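Local coordinates for protein CofB (Escherichia coli, PDB 5AX6) that is a minor pilin of the CFA/III type IVb pilus of enterotoxigenic E. coli that forms a homotrimer and takes part in pilus assembly, at the interface of chains A and B. Sequence-based numbering; all coordinates share one arbitrary frame. Chains: chain A/B, CofB.

Contact 1: the interface of chains A and B. Residues chain A 426-431; chain B 445, 447.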
loop_
_atom_site.group_PDB
_atom_site.type_symbol
_atom_site.label_atom_id
_atom_site.label_comp_id
_atom_site.label_asym_id
_atom_site.label_seq_id
_atom_site.Cartn_x
_atom_site.Cartn_y
_atom_site.Cartn_z
ATOM N N LEU A 426 -11.046 43.697 -8.569
ATOM C CA LEU A 426 -9.968 43.957 -7.623
ATOM C C LEU A 426 -8.756 44.647 -8.272
ATOM O O LEU A 426 -8.083 45.458 -7.640
ATOM C CB LEU A 426 -9.538 42.635 -6.975
ATOM C CG LEU A 426 -8.358 42.656 -6.001
ATOM C CD1 LEU A 426 -8.624 43.613 -4.829
ATOM C CD2 LEU A 426 -8.067 41.224 -5.533
ATOM N N ALA A 427 -8.485 44.331 -9.534
ATOM C CA ALA A 427 -7.317 44.903 -10.211
ATOM C C ALA A 427 -7.522 46.369 -10.600
ATOM O O ALA A 427 -6.560 47.067 -10.946
ATOM C CB ALA A 427 -6.958 44.076 -11.451
ATOM N N GLY A 428 -8.758 46.846 -10.525
ATOM C CA GLY A 428 -9.033 48.234 -10.871
ATOM C C GLY A 428 -9.736 49.065 -9.813
ATOM O O GLY A 428 -10.388 50.063 -10.146
ATOM N N ASN A 429 -9.586 48.695 -8.538
ATOM C CA ASN A 429 -10.315 49.379 -7.464
ATOM C C ASN A 429 -9.968 50.869 -7.314
ATOM O O ASN A 429 -10.798 51.660 -6.886
ATOM C CB ASN A 429 -10.087 48.666 -6.117
ATOM C CG ASN A 429 -10.966 47.414 -5.954
ATOM O OD1 ASN A 429 -11.872 47.170 -6.752
ATOM N ND2 ASN A 429 -10.703 46.628 -4.903
ATOM N N ARG A 430 -8.745 51.256 -7.645
ATOM C CA ARG A 430 -8.338 52.652 -7.475
ATOM C C ARG A 430 -8.679 53.510 -8.694
ATOM O O ARG A 430 -8.418 54.711 -8.703
ATOM C CB ARG A 430 -6.835 52.750 -7.216
ATOM C CG ARG A 430 -6.372 52.259 -5.860
ATOM C CD ARG A 430 -4.869 52.102 -5.868
ATOM N NE ARG A 430 -4.210 53.373 -6.149
ATOM C CZ ARG A 430 -2.896 53.526 -6.228
ATOM N NH1 ARG A 430 -2.099 52.481 -6.061
ATOM N NH2 ARG A 430 -2.382 54.723 -6.478
ATOM N N ASN A 431 -9.244 52.896 -9.721
ATOM C CA ASN A 431 -9.372 53.558 -11.017
ATOM C C ASN A 431 -10.360 54.726 -11.019
ATOM O O ASN A 431 -10.133 55.732 -11.694
ATOM C CB ASN A 431 -9.751 52.536 -12.084
ATOM C CG ASN A 431 -8.605 51.586 -12.406
ATOM O OD1 ASN A 431 -7.595 51.541 -11.687
ATOM N ND2 ASN A 431 -8.751 50.825 -13.487
ATOM N N GLN B 445 -6.144 47.807 -4.088
ATOM C CA GLN B 445 -6.006 47.218 -5.410
ATOM C C GLN B 445 -4.912 46.165 -5.405
ATOM O O GLN B 445 -3.887 46.330 -4.740
ATOM C CB GLN B 445 -5.679 48.306 -6.442
ATOM C CG GLN B 445 -5.717 47.860 -7.905
ATOM C CD GLN B 445 -5.681 49.063 -8.842
ATOM O OE1 GLN B 445 -6.618 49.864 -8.874
ATOM N NE2 GLN B 445 -4.595 49.207 -9.582
ATOM N N ASN B 447 -2.642 43.902 -8.168
ATOM C CA ASN B 447 -2.207 43.696 -9.538
ATOM C C ASN B 447 -1.081 42.675 -9.584
ATOM O O ASN B 447 -0.482 42.370 -8.560
ATOM C CB ASN B 447 -1.745 45.016 -10.159
ATOM C CG ASN B 447 -2.827 46.077 -10.118
ATOM O OD1 ASN B 447 -2.795 46.994 -9.285
ATOM N ND2 ASN B 447 -3.809 45.940 -10.999
#
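The backbone N-H of A:Arg430 donates to the side-chain carbonyl oxygen of B:Gln445, with 2.8 Å from N to OE1. The donor lies in the plane of that carbonyl, and the C=O...N angle of 152° makes for a fairly end-on approach. B:Gln445 gets there as a long, straight probe: CG is anti to the backbone N (chi1 -171°), and the chain stays extended beyond it. On the way it passes alongside the turn of chain A, its CG 4.1 Å from CA of A:Ala427. The aliphatic stretch of A:Arg430 passes across it at about a right angle, CD lying 3.9 Å from CB of B:Gln445. The other end of the amide is tied within chain B: NE2 gives a nearly straight bond of 2.9 Å to OD1 of B:Asn447, which should fix how the two amides are turned. With its oxygen engaged there, B:Asn447 turns ND2 to the carbonyl oxygen of A:Ala427, 3.0 Å away and met on a lone pair. In the fold, strand 438-448 of chain B supplies both amides, and chain A offers the 3-10 helix 426-428 and the loop after it, all within the C-terminal domain.

Contact 2: the interface of chains A and B. Residues chain A 63-64, 178-179, 181, 204; chain B 47-48.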
loop_
_atom_site.group_PDB
_atom_site.type_symbol
_atom_site.label_atom_id
_atom_site.label_comp_id
_atom_site.label_asym_id
_atom_site.label_seq_id
_atom_site.Cartn_x
_atom_site.Cartn_y
_atom_site.Cartn_z
ATOM N N LEU A 63 3.326 -44.960 5.274
ATOM C CA LEU A 63 2.779 -44.863 6.630
ATOM C C LEU A 63 2.543 -46.229 7.280
ATOM O O LEU A 63 2.494 -46.350 8.515
ATOM C CB LEU A 63 1.474 -44.075 6.613
ATOM C CG LEU A 63 1.614 -42.553 6.571
ATOM C CD1 LEU A 63 0.293 -41.912 6.142
ATOM C CD2 LEU A 63 2.057 -42.029 7.933
ATOM N N ASN A 64 2.400 -47.258 6.452
ATOM C CA ASN A 64 2.061 -48.577 6.962
ATOM C C ASN A 64 3.266 -49.493 7.120
ATOM O O ASN A 64 3.135 -50.617 7.596
ATOM C CB ASN A 64 1.010 -49.225 6.055
ATOM C CG ASN A 64 -0.288 -48.454 6.053
ATOM O OD1 ASN A 64 -0.925 -48.298 7.095
ATOM N ND2 ASN A 64 -0.680 -47.946 4.890
ATOM N N LYS A 178 -1.075 -35.390 8.736
ATOM C CA LYS A 178 -1.201 -36.235 7.558
ATOM C C LYS A 178 -2.004 -37.476 7.935
ATOM O O LYS A 178 -2.904 -37.904 7.210
ATOM C CB LYS A 178 0.178 -36.610 7.014
ATOM C CG LYS A 178 0.136 -37.378 5.696
ATOM C CD LYS A 178 1.524 -37.860 5.298
ATOM C CE LYS A 178 1.485 -38.621 3.984
ATOM N NZ LYS A 178 1.377 -37.674 2.848
ATOM N N ASP A 179 -1.676 -38.042 9.089
ATOM C CA ASP A 179 -2.501 -39.079 9.685
ATOM C C ASP A 179 -2.099 -39.296 11.132
ATOM O O ASP A 179 -1.118 -38.710 11.633
ATOM C CB ASP A 179 -2.413 -40.404 8.908
ATOM C CG ASP A 179 -3.768 -41.132 8.832
ATOM O OD1 ASP A 179 -4.521 -41.144 9.838
ATOM O OD2 ASP A 179 -4.095 -41.672 7.754
ATOM N N TYR A 181 -1.780 -42.615 13.858
ATOM C CA TYR A 181 -1.792 -44.061 14.032
ATOM C C TYR A 181 -1.719 -44.411 15.500
ATOM O O TYR A 181 -1.114 -43.689 16.295
ATOM C CB TYR A 181 -0.619 -44.720 13.294
ATOM C CG TYR A 181 -0.834 -44.935 11.823
ATOM C CD1 TYR A 181 -1.002 -46.214 11.310
ATOM C CD2 TYR A 181 -0.882 -43.865 10.942
ATOM C CE1 TYR A 181 -1.196 -46.420 9.953
ATOM C CE2 TYR A 181 -1.072 -44.054 9.589
ATOM C CZ TYR A 181 -1.227 -45.337 9.098
ATOM O OH TYR A 181 -1.422 -45.527 7.750
ATOM N N THR A 204 -5.274 -46.965 12.170
ATOM C CA THR A 204 -5.312 -45.499 12.174
ATOM C C THR A 204 -6.343 -45.062 13.175
ATOM O O THR A 204 -7.221 -45.846 13.539
ATOM C CB THR A 204 -5.666 -44.924 10.806
ATOM O OG1 THR A 204 -6.996 -45.325 10.464
ATOM C CG2 THR A 204 -4.692 -45.416 9.754
ATOM N N GLU B 47 -7.194 -38.932 1.792
ATOM C CA GLU B 47 -7.534 -39.695 2.986
ATOM C C GLU B 47 -7.464 -41.189 2.717
ATOM O O GLU B 47 -8.071 -41.680 1.765
ATOM C CB GLU B 47 -8.931 -39.329 3.474
ATOM C CG GLU B 47 -9.009 -37.980 4.152
ATOM C CD GLU B 47 -8.240 -37.958 5.463
ATOM O OE1 GLU B 47 -8.842 -38.263 6.513
ATOM O OE2 GLU B 47 -7.028 -37.644 5.440
ATOM N N GLN B 48 -6.738 -41.920 3.556
ATOM C CA GLN B 48 -6.609 -43.368 3.371
ATOM C C GLN B 48 -7.947 -44.093 3.437
ATOM O O GLN B 48 -8.088 -45.199 2.924
ATOM C CB GLN B 48 -5.674 -43.964 4.421
ATOM C CG GLN B 48 -4.208 -43.701 4.189
ATOM C CD GLN B 48 -3.330 -44.478 5.161
ATOM O OE1 GLN B 48 -2.928 -43.960 6.204
ATOM N NE2 GLN B 48 -3.036 -45.731 4.825
HETATM O O HOH W 1 -5.128 -40.559 5.611
HETATM O O HOH W 2 -5.189 -35.557 7.125
#
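The side-chain amide of B:Gln48 pushes into a polar notch of chain A, where it and A:Tyr181 come from opposite directions, ring and amide planes 32° apart. The phenol OH of A:Tyr181 is 2.7 Å from OE1 of B:Gln48, as modelled in the amide carbonyl plane and on a lone pair. That same OH also lies 2.9 Å from OD1 of A:Asn64, above its carbonyl plane; having one proton, it cannot donate to both at once. This is the tight part. The phenol ring is steadied on one face by the methyl CG2 of A:Thr204 and has the carbonyl oxygen of A:Leu63 over the other, both toward the rim. However, OE1 of B:Gln48 also sits 3.0 Å from the carboxylate OD2 of A:Asp179, two acceptors together, and its NE2 faces ND2 of A:Asn64 at 3.2 Å. The amide assignment is therefore doubtful: swapped, it would give A:Asp179 a donor and A:Asn64 ND2 an acceptor. Toward B:Glu47 the contact loosens into water. Water 1 lies 2.6 Å from A:Asp179 OD2 and takes the backbone N-H of B:Gln48 at 2.9 Å, while water 2 more loosely joins the carbonyl oxygen of A:Lys178 to OE2 of B:Glu47. In the fold, A:Asp179 and A:Tyr181 start strand 179-185 of the pilin domain, and the partner is the loop just past 3-10 helix 44-46 of the neighbouring pilin domain.

Contact 3: the interface of chains A and B. Residues chain A 271, 279, 281, 298, 300; chain B 286-287, 289.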
loop_
_atom_site.group_PDB
_atom_site.type_symbol
_atom_site.label_atom_id
_atom_site.label_comp_id
_atom_site.label_asym_id
_atom_site.label_seq_id
_atom_site.Cartn_x
_atom_site.Cartn_y
_atom_site.Cartn_z
ATOM N N THR A 271 7.989 -1.671 6.397
ATOM C CA THR A 271 9.253 -1.283 7.047
ATOM C C THR A 271 10.393 -1.329 6.037
ATOM O O THR A 271 10.290 -1.985 4.987
ATOM C CB THR A 271 9.599 -2.193 8.251
ATOM O OG1 THR A 271 9.517 -3.576 7.859
ATOM C CG2 THR A 271 8.642 -1.952 9.394
ATOM N N ASN A 279 16.299 5.391 6.670
ATOM C CA ASN A 279 15.123 4.681 7.166
ATOM C C ASN A 279 13.878 5.486 6.833
ATOM O O ASN A 279 13.370 6.223 7.672
ATOM C CB ASN A 279 15.244 4.437 8.677
ATOM C CG ASN A 279 14.082 3.640 9.252
ATOM O OD1 ASN A 279 13.197 3.173 8.529
ATOM N ND2 ASN A 279 14.091 3.470 10.570
ATOM N N PRO A 281 10.647 4.373 4.791
ATOM C CA PRO A 281 9.888 3.425 3.966
ATOM C C PRO A 281 8.821 4.150 3.171
ATOM O O PRO A 281 8.210 5.094 3.676
ATOM C CB PRO A 281 9.270 2.475 4.995
ATOM C CG PRO A 281 9.208 3.277 6.256
ATOM C CD PRO A 281 10.432 4.151 6.229
ATOM N N GLN A 298 7.475 7.725 4.934
ATOM C CA GLN A 298 7.505 8.097 6.339
ATOM C C GLN A 298 8.850 8.717 6.678
ATOM O O GLN A 298 9.897 8.137 6.381
ATOM C CB GLN A 298 7.250 6.894 7.244
ATOM C CG GLN A 298 7.032 7.304 8.705
ATOM C CD GLN A 298 6.870 6.101 9.612
ATOM O OE1 GLN A 298 7.269 4.994 9.252
ATOM N NE2 GLN A 298 6.282 6.310 10.791
ATOM N N GLU A 300 11.212 11.343 9.636
ATOM C CA GLU A 300 11.316 11.760 11.021
ATOM C C GLU A 300 10.823 13.188 11.174
ATOM O O GLU A 300 10.971 14.001 10.265
ATOM C CB GLU A 300 12.766 11.657 11.503
ATOM C CG GLU A 300 13.265 10.244 11.664
ATOM C CD GLU A 300 12.837 9.606 12.982
ATOM O OE1 GLU A 300 11.987 10.185 13.705
ATOM O OE2 GLU A 300 13.365 8.517 13.298
ATOM N N ASP B 286 6.235 2.110 9.472
ATOM C CA ASP B 286 6.909 2.079 10.768
ATOM C C ASP B 286 8.414 2.266 10.613
ATOM O O ASP B 286 9.067 1.565 9.831
ATOM C CB ASP B 286 6.598 0.763 11.492
ATOM C CG ASP B 286 6.920 0.815 12.979
ATOM O OD1 ASP B 286 7.298 1.890 13.498
ATOM O OD2 ASP B 286 6.777 -0.237 13.635
ATOM N N LEU B 287 8.946 3.253 11.329
ATOM C CA LEU B 287 10.383 3.511 11.369
ATOM C C LEU B 287 11.090 2.593 12.360
ATOM O O LEU B 287 12.302 2.378 12.262
ATOM C CB LEU B 287 10.650 4.965 11.756
ATOM C CG LEU B 287 10.120 6.031 10.804
ATOM C CD1 LEU B 287 10.456 7.418 11.349
ATOM C CD2 LEU B 287 10.716 5.852 9.430
ATOM N N THR B 289 11.710 3.309 15.434
ATOM C CA THR B 289 12.682 4.136 16.147
ATOM C C THR B 289 12.080 4.731 17.408
ATOM O O THR B 289 12.469 5.819 17.832
ATOM C CB THR B 289 13.224 5.287 15.280
ATOM O OG1 THR B 289 12.130 6.050 14.753
ATOM C CG2 THR B 289 14.081 4.753 14.141
HETATM O O HOH W 3 7.115 4.474 13.353
HETATM O O HOH W 4 11.434 0.992 8.771
#
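Three flat groups of chain A turn a face to B:Leu287. The amide of A:Gln298 lies over the branch point, CD of A:Gln298 3.5 Å from CG of B:Leu287. The carboxylate of A:Glu300 faces one methyl, its CD 3.6 Å from CD1 of B:Leu287. More loosely, the amide of A:Asn279 covers the other, its CG 4.0 Å from CD2 of B:Leu287. A:Pro281 adds its CD to that second methyl. With CG anti to the carbonyl carbon (chi1 -62°), B:Leu287 brings its branch in among them. At the edges the polar atoms take over. ND2 of A:Asn279 donates in its own amide plane to the backbone oxygen of B:Leu287, 2.7 Å away and met on a lone pair. The hydroxyl OG1 of B:Thr289 donates to OE2 of A:Glu300 at 3.1 Å, on the syn side but 27° out of the carboxylate plane. Two waters bridge the rim: one links A:Asn279 OD1 to the B:Asp286 carbonyl, while the other joins B:Asp286 OD1, the B:Leu287 N-H and, by a longer link, A:Gln298 NE2. A leucine packed over its branch point and methyls and bonded at its own carbonyl probably anchors a loop of one beta-repeat domain to its neighbour, near the middle of the trimer.

The C-alpha centres of contact 1 and contact 2 are about 92 Å apart, and contact 3 sits near the middle, about 50 Å from contact 1 and 49 Å from contact 2. They share no residues or strands: contact 1 joins C-terminal domains, contact 3 beta-repeat domains and contact 2 pilin domains. Neighbouring subunits are thus tied at widely spaced points along their length, which should limit hinging between domains. Because the patches use different surfaces on the two chains, each copy can offer one to each neighbour, as suits a homotrimer rather than a two-fold pair.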